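Local coordinates for chitin binding protein (Streptomyces lividans, PDB 5FTZ) that probably acts as a copper-dependent lytic polysaccharide monooxygenase of family AA10, oxidatively cleaving chitin chains, at residues K36-S41 with L116-F121; L152-V157 with G161-A166. All blocks are in the same frame, centred on the assembly; numbering follows the deposited sequence.

Interaction 1: residues K36-S41 with L116-F121; sequences KGFPAS and LNLTPF
Phe38 and Pro39 meet Leu116 and Leu118 in a small apolar contact between two loops, the one after strand 33-35 and the one that precedes strand 122-125, at the margin of the beta-sandwich core of this AA10 enzyme. No hydrogen bond crosses it, and the two backbones stay well apart, with Pro39 CA and Leu118 CA 7.1 Å from each other; the bridging is done by side-chain carbons. The Phe38 ring reaches both leucines. Its first torsion of -171° swings CG beside the carbonyl carbon and sends the ring towards them, where CZ lies 3.8 Å from Leu116 CD1, a methyl that meets the ring edge close to its plane. Leu118 approaches the same ring obliquely through CD2, and that methyl also rests 3.9 Å from Pro39 CB. The peptide bond between Phe38 and Pro39 is cis, which folds the proline back over its neighbour: Pro39 CB sits over the centre of the Phe38 ring, 3.9 Å above its plane. Leu118 thus touches a ready-made aromatic-proline pair. Leu152 of strand 148-157 touches both Phe38 and Leu116, while Tyr99 meets Phe38 edge-to-face. With 149 Å² buried in all, the contact is apolar and undirected; a directional tie between the loops comes from Arg113 of the second loop, which hydrogen-bonds Pro39 O and Ser41 O.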
# COMPACT_ATOMS: atom_id res chain seq x y z
N LYS A 36 -13.00 -3.55 8.54
CA LYS A 36 -12.12 -2.74 9.36
C LYS A 36 -12.83 -1.49 9.89
O LYS A 36 -13.98 -1.27 9.57
CB LYS A 36 -10.84 -2.35 8.61
CG LYS A 36 -11.07 -1.30 7.50
CD LYS A 36 -9.75 -0.95 6.87
CE LYS A 36 -9.90 0.22 5.92
NZ LYS A 36 -8.59 0.45 5.26
N GLY A 37 -12.10 -0.72 10.69
CA GLY A 37 -12.56 0.58 11.15
C GLY A 37 -13.29 0.54 12.49
O GLY A 37 -13.93 1.52 12.88
N PHE A 38 -13.11 -0.54 13.25
CA PHE A 38 -13.64 -0.62 14.62
C PHE A 38 -13.06 0.49 15.48
O PHE A 38 -11.88 0.74 15.40
CB PHE A 38 -13.23 -1.97 15.18
CG PHE A 38 -13.87 -2.30 16.51
CD1 PHE A 38 -15.12 -2.82 16.58
CD2 PHE A 38 -13.16 -2.03 17.67
CE1 PHE A 38 -15.70 -3.08 17.80
CE2 PHE A 38 -13.73 -2.28 18.91
CZ PHE A 38 -15.01 -2.78 18.96
N PRO A 39 -13.86 1.09 16.37
CA PRO A 39 -15.27 0.84 16.63
C PRO A 39 -16.30 1.61 15.82
O PRO A 39 -17.48 1.34 15.88
CB PRO A 39 -15.40 1.25 18.11
CG PRO A 39 -14.45 2.39 18.16
CD PRO A 39 -13.26 1.97 17.38
N ALA A 40 -15.89 2.63 15.06
CA ALA A 40 -16.87 3.41 14.33
C ALA A 40 -17.60 2.60 13.29
O ALA A 40 -18.79 2.72 13.11
CB ALA A 40 -16.19 4.61 13.70
N SER A 41 -16.84 1.75 12.60
CA SER A 41 -17.42 0.78 11.70
C SER A 41 -17.02 -0.62 12.20
O SER A 41 -16.75 -0.78 13.39
CB SER A 41 -17.00 1.07 10.26
OG SER A 41 -15.61 1.05 10.14
N LEU A 116 -16.75 -2.37 26.20
CA LEU A 116 -15.35 -2.17 25.95
C LEU A 116 -14.89 -0.78 26.28
O LEU A 116 -15.63 0.22 26.05
CB LEU A 116 -15.02 -2.48 24.50
CG LEU A 116 -15.05 -3.95 24.09
CD1 LEU A 116 -15.18 -4.11 22.56
CD2 LEU A 116 -13.82 -4.68 24.63
N ASN A 117 -13.68 -0.64 26.79
CA ASN A 117 -13.00 0.63 26.76
C ASN A 117 -12.53 0.84 25.33
O ASN A 117 -11.65 0.09 24.84
CB ASN A 117 -11.86 0.61 27.76
CG ASN A 117 -11.05 1.88 27.76
OD1 ASN A 117 -11.17 2.73 26.89
ND2 ASN A 117 -10.22 2.01 28.77
N LEU A 118 -13.12 1.79 24.58
CA LEU A 118 -12.86 1.88 23.19
C LEU A 118 -11.56 2.63 22.81
O LEU A 118 -11.23 2.65 21.60
CB LEU A 118 -14.06 2.46 22.49
CG LEU A 118 -15.33 1.61 22.56
CD1 LEU A 118 -16.43 2.46 21.91
CD2 LEU A 118 -15.18 0.31 21.85
N THR A 119 -10.79 3.08 23.79
CA THR A 119 -9.39 3.49 23.54
C THR A 119 -8.53 2.23 23.79
O THR A 119 -8.44 1.80 24.93
CB THR A 119 -8.95 4.62 24.47
OG1 THR A 119 -9.73 5.79 24.17
CG2 THR A 119 -7.44 5.00 24.31
N PRO A 120 -7.84 1.76 22.76
CA PRO A 120 -7.01 0.57 22.96
C PRO A 120 -5.94 0.77 24.01
O PRO A 120 -5.36 1.87 24.15
CB PRO A 120 -6.37 0.32 21.63
CG PRO A 120 -6.64 1.47 20.78
CD PRO A 120 -7.77 2.23 21.37
N PHE A 121 -5.67 -0.25 24.79
CA PHE A 121 -4.60 -0.14 25.79
C PHE A 121 -3.21 -0.35 25.19
O PHE A 121 -2.21 -0.06 25.85
CB PHE A 121 -4.85 -1.04 26.97
CG PHE A 121 -4.76 -2.53 26.69
CD1 PHE A 121 -3.53 -3.20 26.72
CD2 PHE A 121 -5.90 -3.27 26.37
CE1 PHE A 121 -3.46 -4.53 26.46
CE2 PHE A 121 -5.80 -4.63 26.14
CZ PHE A 121 -4.59 -5.23 26.15

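Interaction 2: residues L152-V157 with G161-A166; sequences LAVWTV and GNAFYA
Trp155 and Phe164 form the bulkiest step in a ladder of antiparallel pairs that zips strand 148-157 to strand 162-171, the final beta hairpin of the chain. Ala153 with Ala166 and Trp155 with Phe164 are hydrogen-bonded pairs, Val154 with Tyr165 and Thr156 with Ala163 non-hydrogen-bonded ones, and successive pairs point to alternate faces of the sheet. On one face the aromatic rings lie side by side, pointing the same way, their planes 30° apart and their centroids 4.9 Å apart; slid past each other, they barely overlap. The benzo-ring atoms of Trp155 do the touching, with CE3 3.5 Å from Phe164 CD1 and CZ3 over one face of the phenyl ring. Val157 CG2 sits above the rim of the indole and, 3.9 Å from Phe164 CE1, at the edge of the phenyl ring. Further along this face the small Ala153 and Ala166 leave their CB atoms 4.4 Å apart, and Thr4 of strand 2-6 touches both.

On the other face Tyr165, with CG beside its backbone N (chi1 -67°), lays its ring alongside Val154, whose CG1 stands over it in a CH-pi contact, 4.2 Å from the ring centroid. The same methyl reaches Ala163 CB, while Leu152 CD1 borders the Tyr165 ring edge. Tyr165 OH hydrogen-bonds Pro35 O, and Trp155 NE1 hydrogen-bonds Thr93 OG1.

Five backbone bonds close the ladder, the last from Val157 N to Asn162 O at 3.1 Å. His158 and Asp159, in the hairpin turn, bind at a second copper site. The backbone bonds hold Phe164 where its apolar ring lies edge-to-face with His1, which with His91 binds copper, consistent with the axial phenylalanine of many AA10 histidine braces.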
# COMPACT_ATOMS: atom_id res chain seq x y z
N LEU A 152 -9.93 -7.86 23.33
CA LEU A 152 -10.22 -7.89 21.88
C LEU A 152 -9.00 -7.44 21.14
O LEU A 152 -8.53 -6.30 21.35
CB LEU A 152 -11.43 -7.02 21.54
CG LEU A 152 -11.72 -6.87 20.05
CD1 LEU A 152 -12.20 -8.15 19.45
CD2 LEU A 152 -12.71 -5.74 19.81
N ALA A 153 -8.50 -8.29 20.24
CA ALA A 153 -7.38 -8.00 19.38
C ALA A 153 -7.89 -7.81 17.99
O ALA A 153 -8.68 -8.61 17.51
CB ALA A 153 -6.39 -9.16 19.47
N VAL A 154 -7.46 -6.73 17.37
CA VAL A 154 -7.88 -6.39 16.02
C VAL A 154 -6.66 -6.17 15.14
O VAL A 154 -5.80 -5.33 15.45
CB VAL A 154 -8.79 -5.17 16.03
CG1 VAL A 154 -9.32 -4.96 14.60
CG2 VAL A 154 -9.98 -5.31 16.99
N TRP A 155 -6.57 -6.95 14.06
CA TRP A 155 -5.49 -6.88 13.08
C TRP A 155 -6.04 -6.28 11.79
O TRP A 155 -6.84 -6.90 11.14
CB TRP A 155 -4.95 -8.28 12.86
CG TRP A 155 -4.02 -8.42 11.69
CD1 TRP A 155 -3.13 -7.50 11.24
CD2 TRP A 155 -3.85 -9.58 10.86
NE1 TRP A 155 -2.44 -8.00 10.13
CE2 TRP A 155 -2.84 -9.30 9.93
CE3 TRP A 155 -4.44 -10.85 10.84
CZ2 TRP A 155 -2.46 -10.22 8.94
CZ3 TRP A 155 -4.02 -11.76 9.92
CH2 TRP A 155 -3.06 -11.43 8.98
N THR A 156 -5.60 -5.07 11.45
CA THR A 156 -6.11 -4.40 10.26
C THR A 156 -5.16 -4.58 9.09
O THR A 156 -3.96 -4.33 9.20
CB THR A 156 -6.36 -2.93 10.52
OG1 THR A 156 -7.35 -2.79 11.57
CG2 THR A 156 -6.86 -2.21 9.25
N VAL A 157 -5.71 -5.05 7.97
CA VAL A 157 -4.91 -5.40 6.81
C VAL A 157 -4.77 -4.21 5.86
O VAL A 157 -5.76 -3.59 5.48
CB VAL A 157 -5.53 -6.62 6.11
CG1 VAL A 157 -4.77 -6.99 4.85
CG2 VAL A 157 -5.56 -7.81 7.10
N GLY A 161 -10.32 -3.45 2.93
CA GLY A 161 -11.36 -3.02 3.86
C GLY A 161 -11.57 -3.96 5.04
O GLY A 161 -12.60 -3.85 5.69
N ASN A 162 -10.58 -4.80 5.36
CA ASN A 162 -10.79 -5.90 6.31
C ASN A 162 -9.86 -5.87 7.50
O ASN A 162 -8.72 -5.35 7.48
CB ASN A 162 -10.57 -7.18 5.55
CG ASN A 162 -11.56 -7.37 4.43
OD1 ASN A 162 -12.70 -7.06 4.60
ND2 ASN A 162 -11.10 -7.89 3.31
N ALA A 163 -10.32 -6.58 8.54
CA ALA A 163 -9.56 -6.77 9.78
C ALA A 163 -9.94 -8.14 10.32
O ALA A 163 -11.03 -8.63 10.07
CB ALA A 163 -9.85 -5.66 10.78
N PHE A 164 -9.04 -8.67 11.15
CA PHE A 164 -9.29 -9.93 11.87
C PHE A 164 -9.51 -9.61 13.30
O PHE A 164 -8.82 -8.77 13.87
CB PHE A 164 -8.15 -10.90 11.67
CG PHE A 164 -8.06 -11.42 10.24
CD1 PHE A 164 -7.52 -10.64 9.22
CD2 PHE A 164 -8.62 -12.64 9.93
CE1 PHE A 164 -7.49 -11.12 7.91
CE2 PHE A 164 -8.60 -13.09 8.62
CZ PHE A 164 -8.10 -12.32 7.64
N TYR A 165 -10.52 -10.27 13.86
CA TYR A 165 -10.99 -10.03 15.23
C TYR A 165 -10.81 -11.24 16.10
O TYR A 165 -11.16 -12.35 15.71
CB TYR A 165 -12.47 -9.66 15.19
CG TYR A 165 -12.69 -8.31 14.52
CD1 TYR A 165 -12.80 -8.21 13.14
CD2 TYR A 165 -12.87 -7.16 15.25
CE1 TYR A 165 -12.98 -6.96 12.50
CE2 TYR A 165 -12.99 -5.92 14.64
CZ TYR A 165 -13.06 -5.83 13.27
OH TYR A 165 -13.20 -4.55 12.72
N ALA A 166 -10.25 -11.06 17.30
CA ALA A 166 -10.03 -12.20 18.18
C ALA A 166 -10.29 -11.80 19.64
O ALA A 166 -9.57 -10.97 20.19
CB ALA A 166 -8.61 -12.73 18.05

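The two contacts differ in depth and in kind. Interaction 2 is core: it pairs neighbouring strands of the mixed sheet through backbone bonds and buries 501 Å², with Phe164 beside the copper ligand His1. Interaction 1 lies further out, partly buried, and its loops meet through apolar side chains, with no hydrogen bond between its two segments. They nevertheless abut, their centres about 11 Å apart. Lys36 N lies 2.9 Å from Gly161 O, a probable hydrogen bond, so the start of one loop is tied to the hairpin. Phe38 CE2 packs 3.7 Å from Leu152 CD2, which lets the apolar patch between the loops run on into the hydrophobic side of the hairpin.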